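Local coordinates for protein methylenetetrahydrofolate--tRNA-(uracil-5-)-methyltransferase trmFO (Thermus thermophilus, PDB 3G5S) that probably methylates the uracil base at position 54 of tRNAs, using methylenetetrahydrofolate as the carbon donor, FAD as cofactor and NADH or NADPH as reductant, at residues Thr311-Pro316 and Leu331-Val336. Numbering follows the deposited sequence.
With FAD (flavin-adenine dinucleotide), chain B; EDO (1,2-ethanediol), chain F.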
ATOM      1  N   THR A 311       0.647  10.707  -5.082  1.00 12.84           N
ATOM      2  CA  THR A 311       1.822  11.233  -4.394  1.00 11.88           C
ATOM      3  C   THR A 311       2.180  10.363  -3.203  1.00 11.39           C
ATOM      4  O   THR A 311       1.334  10.085  -2.351  1.00 12.07           O
ATOM      5  CB  THR A 311       1.588  12.659  -3.927  1.00 13.16           C
ATOM      6  OG1 THR A 311       1.438  13.487  -5.084  1.00 15.19           O
ATOM      7  CG2 THR A 311       2.764  13.159  -3.125  1.00 14.04           C
ATOM      8  N   TYR A 312       3.436   9.939  -3.142  1.00 10.66           N
ATOM      9  CA  TYR A 312       3.895   9.127  -2.029  1.00 10.64           C
ATOM     10  C   TYR A 312       5.406   9.212  -1.860  1.00 10.79           C
ATOM     11  O   TYR A 312       6.140   9.554  -2.790  1.00 11.75           O
ATOM     12  CB  TYR A 312       3.432   7.661  -2.184  1.00 10.47           C
ATOM     13  CG  TYR A 312       4.129   6.905  -3.295  1.00 10.29           C
ATOM     14  CD1 TYR A 312       3.778   7.100  -4.626  1.00 11.55           C
ATOM     15  CD2 TYR A 312       5.141   5.998  -3.018  1.00 10.77           C
ATOM     16  CE1 TYR A 312       4.420   6.414  -5.644  1.00 11.87           C
ATOM     17  CE2 TYR A 312       5.787   5.305  -4.031  1.00 11.57           C
ATOM     18  CZ  TYR A 312       5.423   5.518  -5.346  1.00 11.32           C
ATOM     19  OH  TYR A 312       6.055   4.846  -6.373  1.00 12.27           O
ATOM     20  N   LEU A 313       5.848   8.886  -0.655  1.00 10.23           N
ATOM     21  CA  LEU A 313       7.253   8.891  -0.285  1.00 10.93           C
ATOM     22  C   LEU A 313       7.933   7.545  -0.477  1.00 10.68           C
ATOM     23  O   LEU A 313       7.290   6.488  -0.432  1.00 10.92           O
ATOM     24  CB  LEU A 313       7.383   9.269   1.187  1.00 12.09           C
ATOM     25  CG  LEU A 313       6.904  10.677   1.528  1.00 13.37           C
ATOM     26  CD1 LEU A 313       6.791  10.822   3.028  1.00 14.73           C
ATOM     27  CD2 LEU A 313       7.843  11.733   0.947  1.00 15.55           C
ATOM     28  N   ASN A 314       9.248   7.594  -0.658  1.00 10.84           N
ATOM     29  CA  ASN A 314      10.053   6.393  -0.663  1.00 10.77           C
ATOM     30  C   ASN A 314      10.216   5.925   0.772  1.00 10.33           C
ATOM     31  O   ASN A 314      11.147   6.314   1.475  1.00 11.19           O
ATOM     32  CB  ASN A 314      11.410   6.642  -1.315  1.00 11.66           C
ATOM     33  CG  ASN A 314      12.113   5.353  -1.641  1.00 12.33           C
ATOM     34  OD1 ASN A 314      12.244   4.483  -0.778  1.00 13.00           O
ATOM     35  ND2 ASN A 314      12.537   5.198  -2.891  1.00 13.41           N
ATOM     36  N   ALA A 315       9.274   5.105   1.217  1.00 10.49           N
ATOM     37  CA  ALA A 315       9.262   4.663   2.603  1.00 10.22           C
ATOM     38  C   ALA A 315      10.546   3.942   3.017  1.00 10.45           C
ATOM     39  O   ALA A 315      11.090   4.232   4.076  1.00 11.03           O
ATOM     40  CB  ALA A 315       8.025   3.825   2.904  1.00 11.59           C
ATOM     41  N   PRO A 316      11.060   3.012   2.186  1.00 10.67           N
ATOM     42  CA  PRO A 316      12.255   2.315   2.672  1.00 12.17           C
ATOM     43  C   PRO A 316      13.445   3.249   2.883  1.00 13.62           C
ATOM     44  O   PRO A 316      14.267   2.997   3.766  1.00 17.67           O
ATOM     45  CB  PRO A 316      12.548   1.295   1.563  1.00 13.84           C
ATOM     46  CG  PRO A 316      11.244   1.082   0.889  1.00 14.77           C
ATOM     47  CD  PRO A 316      10.495   2.380   0.980  1.00 11.40           C
ATOM     48  N   LEU A 331       8.579  13.398  13.519  1.00 10.36           N
ATOM     49  CA  LEU A 331       7.788  13.561  12.300  1.00  9.90           C
ATOM     50  C   LEU A 331       7.420  12.170  11.808  1.00  9.03           C
ATOM     51  O   LEU A 331       8.273  11.282  11.783  1.00  9.28           O
ATOM     52  CB  LEU A 331       8.592  14.299  11.223  1.00 10.80           C
ATOM     53  CG  LEU A 331       7.840  14.680   9.950  1.00 11.52           C
ATOM     54  CD1 LEU A 331       6.744  15.702  10.229  1.00 11.20           C
ATOM     55  CD2 LEU A 331       8.792  15.194   8.876  1.00 12.36           C
ATOM     56  N   TYR A 332       6.160  11.997  11.411  1.00  9.22           N
ATOM     57  CA  TYR A 332       5.635  10.698  10.983  1.00  9.45           C
ATOM     58  C   TYR A 332       4.878  10.871   9.680  1.00  8.98           C
ATOM     59  O   TYR A 332       4.393  11.968   9.376  1.00  9.62           O
ATOM     60  CB  TYR A 332       4.667  10.114  12.039  1.00  9.97           C
ATOM     61  CG  TYR A 332       5.270  10.085  13.413  1.00  9.93           C
ATOM     62  CD1 TYR A 332       5.283  11.231  14.191  1.00 10.07           C
ATOM     63  CD2 TYR A 332       5.875   8.938  13.924  1.00 10.41           C
ATOM     64  CE1 TYR A 332       5.875  11.256  15.414  1.00 10.78           C
ATOM     65  CE2 TYR A 332       6.472   8.951  15.178  1.00 11.02           C
ATOM     66  CZ  TYR A 332       6.468  10.129  15.919  1.00 11.28           C
ATOM     67  OH  TYR A 332       7.047  10.216  17.163  1.00 12.76           O
ATOM     68  N   ALA A 333       4.770   9.787   8.915  1.00  9.20           N
ATOM     69  CA  ALA A 333       3.897   9.761   7.745  1.00  9.27           C
ATOM     70  C   ALA A 333       2.901   8.626   7.887  1.00  9.08           C
ATOM     71  O   ALA A 333       3.211   7.585   8.460  1.00 10.40           O
ATOM     72  CB  ALA A 333       4.695   9.593   6.461  1.00 11.22           C
ATOM     73  N   ALA A 334       1.707   8.830   7.351  1.00  8.68           N
ATOM     74  CA  ALA A 334       0.691   7.789   7.349  1.00  9.12           C
ATOM     75  C   ALA A 334      -0.148   7.887   6.091  1.00  8.90           C
ATOM     76  O   ALA A 334      -0.175   8.923   5.419  1.00  9.68           O
ATOM     77  CB  ALA A 334      -0.189   7.899   8.588  1.00 10.64           C
ATOM     78  N   GLY A 335      -0.840   6.797   5.773  1.00  9.16           N
ATOM     79  CA  GLY A 335      -1.698   6.760   4.611  1.00  9.55           C
ATOM     80  C   GLY A 335      -0.907   6.637   3.329  1.00  8.83           C
ATOM     81  O   GLY A 335       0.238   6.179   3.317  1.00  9.25           O
ATOM     82  N   VAL A 336      -1.536   7.028   2.228  1.00  9.36           N
ATOM     83  CA  VAL A 336      -0.898   6.926   0.926  1.00  9.91           C
ATOM     84  C   VAL A 336       0.448   7.663   0.897  1.00  9.25           C
ATOM     85  O   VAL A 336       1.395   7.207   0.255  1.00  9.78           O
ATOM     86  CB  VAL A 336      -1.846   7.435  -0.165  1.00 10.62           C
ATOM     87  CG1 VAL A 336      -1.100   7.703  -1.472  1.00 13.13           C
ATOM     88  CG2 VAL A 336      -2.953   6.415  -0.376  1.00 10.81           C
TER
HETATM   89  PA  FAD B 444      -6.951  11.094   1.910  1.00 10.67           P
HETATM   90  O1A FAD B 444      -6.986  11.610   0.501  1.00 11.62           O
HETATM   91  O2A FAD B 444      -8.113  10.288   2.401  1.00 11.15           O
HETATM   92  O5B FAD B 444      -6.734  12.289   2.948  1.00 10.59           O
HETATM   93  C5B FAD B 444      -5.764  13.294   2.727  1.00 11.11           C
HETATM   94  C4B FAD B 444      -6.335  14.595   3.258  1.00 11.06           C
HETATM   95  O4B FAD B 444      -5.321  15.585   3.256  1.00 11.27           O
HETATM   96  C3B FAD B 444      -7.461  15.126   2.373  1.00 11.74           C
HETATM   97  O3B FAD B 444      -8.612  15.414   3.143  1.00 12.32           O
HETATM   98  C2B FAD B 444      -6.874  16.386   1.736  1.00 12.17           C
HETATM   99  O2B FAD B 444      -7.813  17.410   1.478  1.00 13.18           O
HETATM  100  C1B FAD B 444      -5.867  16.820   2.783  1.00 11.61           C
HETATM  101  N9A FAD B 444      -4.712  17.615   2.340  1.00 12.28           N
HETATM  102  C8A FAD B 444      -3.879  17.370   1.283  1.00 12.36           C
HETATM  103  N7A FAD B 444      -2.886  18.284   1.295  1.00 12.35           N
HETATM  104  C5A FAD B 444      -3.081  19.102   2.364  1.00 12.13           C
HETATM  105  C6A FAD B 444      -2.390  20.197   2.865  1.00 12.86           C
HETATM  106  N6A FAD B 444      -1.186  20.557   2.402  1.00 13.38           N
HETATM  107  N1A FAD B 444      -2.864  20.806   3.995  1.00 13.18           N
HETATM  108  C2A FAD B 444      -4.010  20.374   4.619  1.00 13.01           C
HETATM  109  N3A FAD B 444      -4.704  19.289   4.134  1.00 12.54           N
HETATM  110  C4A FAD B 444      -4.229  18.688   3.023  1.00 11.85           C
HETATM  111  N1  FAD B 444      -8.756   3.250  -1.975  1.00 15.04           N
HETATM  112  C2  FAD B 444      -9.490   2.104  -1.802  1.00 16.21           C
HETATM  113  O2  FAD B 444      -9.236   1.334  -0.877  1.00 16.23           O
HETATM  114  N3  FAD B 444     -10.522   1.819  -2.675  1.00 18.11           N
HETATM  115  C4  FAD B 444     -10.854   2.658  -3.725  1.00 18.79           C
HETATM  116  O4  FAD B 444     -11.788   2.377  -4.485  1.00 21.94           O
HETATM  117  C4X FAD B 444     -10.102   3.822  -3.889  1.00 17.33           C
HETATM  118  N5  FAD B 444     -10.376   4.694  -4.918  1.00 19.08           N
HETATM  119  C5X FAD B 444      -9.628   5.845  -5.060  1.00 17.96           C
HETATM  120  C6  FAD B 444      -9.923   6.722  -6.098  1.00 18.31           C
HETATM  121  C7  FAD B 444      -9.180   7.882  -6.270  1.00 18.98           C
HETATM  122  C7M FAD B 444      -9.502   8.827  -7.395  1.00 20.72           C
HETATM  123  C8  FAD B 444      -8.141   8.166  -5.390  1.00 19.27           C
HETATM  124  C8M FAD B 444      -7.332   9.419  -5.563  1.00 21.41           C
HETATM  125  C9  FAD B 444      -7.846   7.291  -4.347  1.00 17.50           C
HETATM  126  C9A FAD B 444      -8.585   6.123  -4.175  1.00 16.22           C
HETATM  127  N10 FAD B 444      -8.281   5.239  -3.148  1.00 14.49           N
HETATM  128  C10 FAD B 444      -9.057   4.104  -3.011  1.00 15.38           C
HETATM  129  C1' FAD B 444      -6.860   5.162  -2.638  1.00 13.26           C
HETATM  130  C2' FAD B 444      -6.710   5.466  -1.137  1.00 12.03           C
HETATM  131  O2' FAD B 444      -6.955   4.327  -0.328  1.00 11.65           O
HETATM  132  C3' FAD B 444      -7.572   6.649  -0.697  1.00 11.23           C
HETATM  133  O3' FAD B 444      -7.084   7.784  -1.384  1.00 12.20           O
HETATM  134  C4' FAD B 444      -7.525   6.906   0.808  1.00 11.28           C
HETATM  135  O4' FAD B 444      -8.521   7.863   1.112  1.00 11.90           O
HETATM  136  C5' FAD B 444      -6.149   7.366   1.273  1.00 10.60           C
HETATM  137  O5' FAD B 444      -6.231   7.847   2.597  1.00 10.09           O
HETATM  138  P   FAD B 444      -5.269   9.039   3.059  1.00  9.68           P
HETATM  139  O1P FAD B 444      -3.836   8.689   2.814  1.00  9.56           O
HETATM  140  O2P FAD B 444      -5.665   9.393   4.455  1.00 10.20           O
HETATM  141  O3P FAD B 444      -5.602  10.235   2.040  1.00  9.96           O
HETATM  142  C1  EDO F 448       9.273   6.474  -4.733  1.00 16.44           C
HETATM  143  O1  EDO F 448       9.784   5.479  -5.624  1.00 18.38           O
HETATM  144  C2  EDO F 448      10.077   7.751  -4.936  1.00 15.85           C
HETATM  145  O2  EDO F 448      11.440   7.484  -4.598  1.00 14.66           O
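V336 meets the strand end 311-313 through two different atoms, a good example of a cofactor loop set against a strand: these two segments, 311-316 and 331-336, meet through packing, with no hydrogen bond directly between them. Its CG1 methyl lies 3.5 Å from T311 O, a buried carbonyl oxygen with no hydrogen-bonding partner. At Y312, the next residue of the strand, CB lies 3.2 Å from V336 O, while the Y312 ring continues away from the loop. A third touch lies farther back, where L313 CD1 reaches A333 CB at 4.2 Å, methyl against methyl; F325 of strand 324-325 packs on both side chains.

The valine's two branches divide the work. With CG1 anti to the backbone N (chi1 165°), CG2 is placed beside that N and turns to the cofactor, 3.7 Å from FAD C5'. The amide itself, V336 N, donates to the phosphate oxygen FAD O1P at 2.9 Å, with an N-H...O angle of 156°.

This loop follows 331-333, an outermost strand of the parallel Rossmann-type sheet that carries the FAD. G335 passes close to the same phosphate, its CA 3.4 Å from FAD O1P, and the positive phi of 75° suits glycine; its own N is bonded to T349 of helix 343-361.

Strand 309-313 pairs instead with 154-155, and a backbone bond from L313 to L337 ties it to the chain just beyond V336. At the end of the ring that leads away from 331-336, the Y312 OH bonds F390 O and bound glutathione.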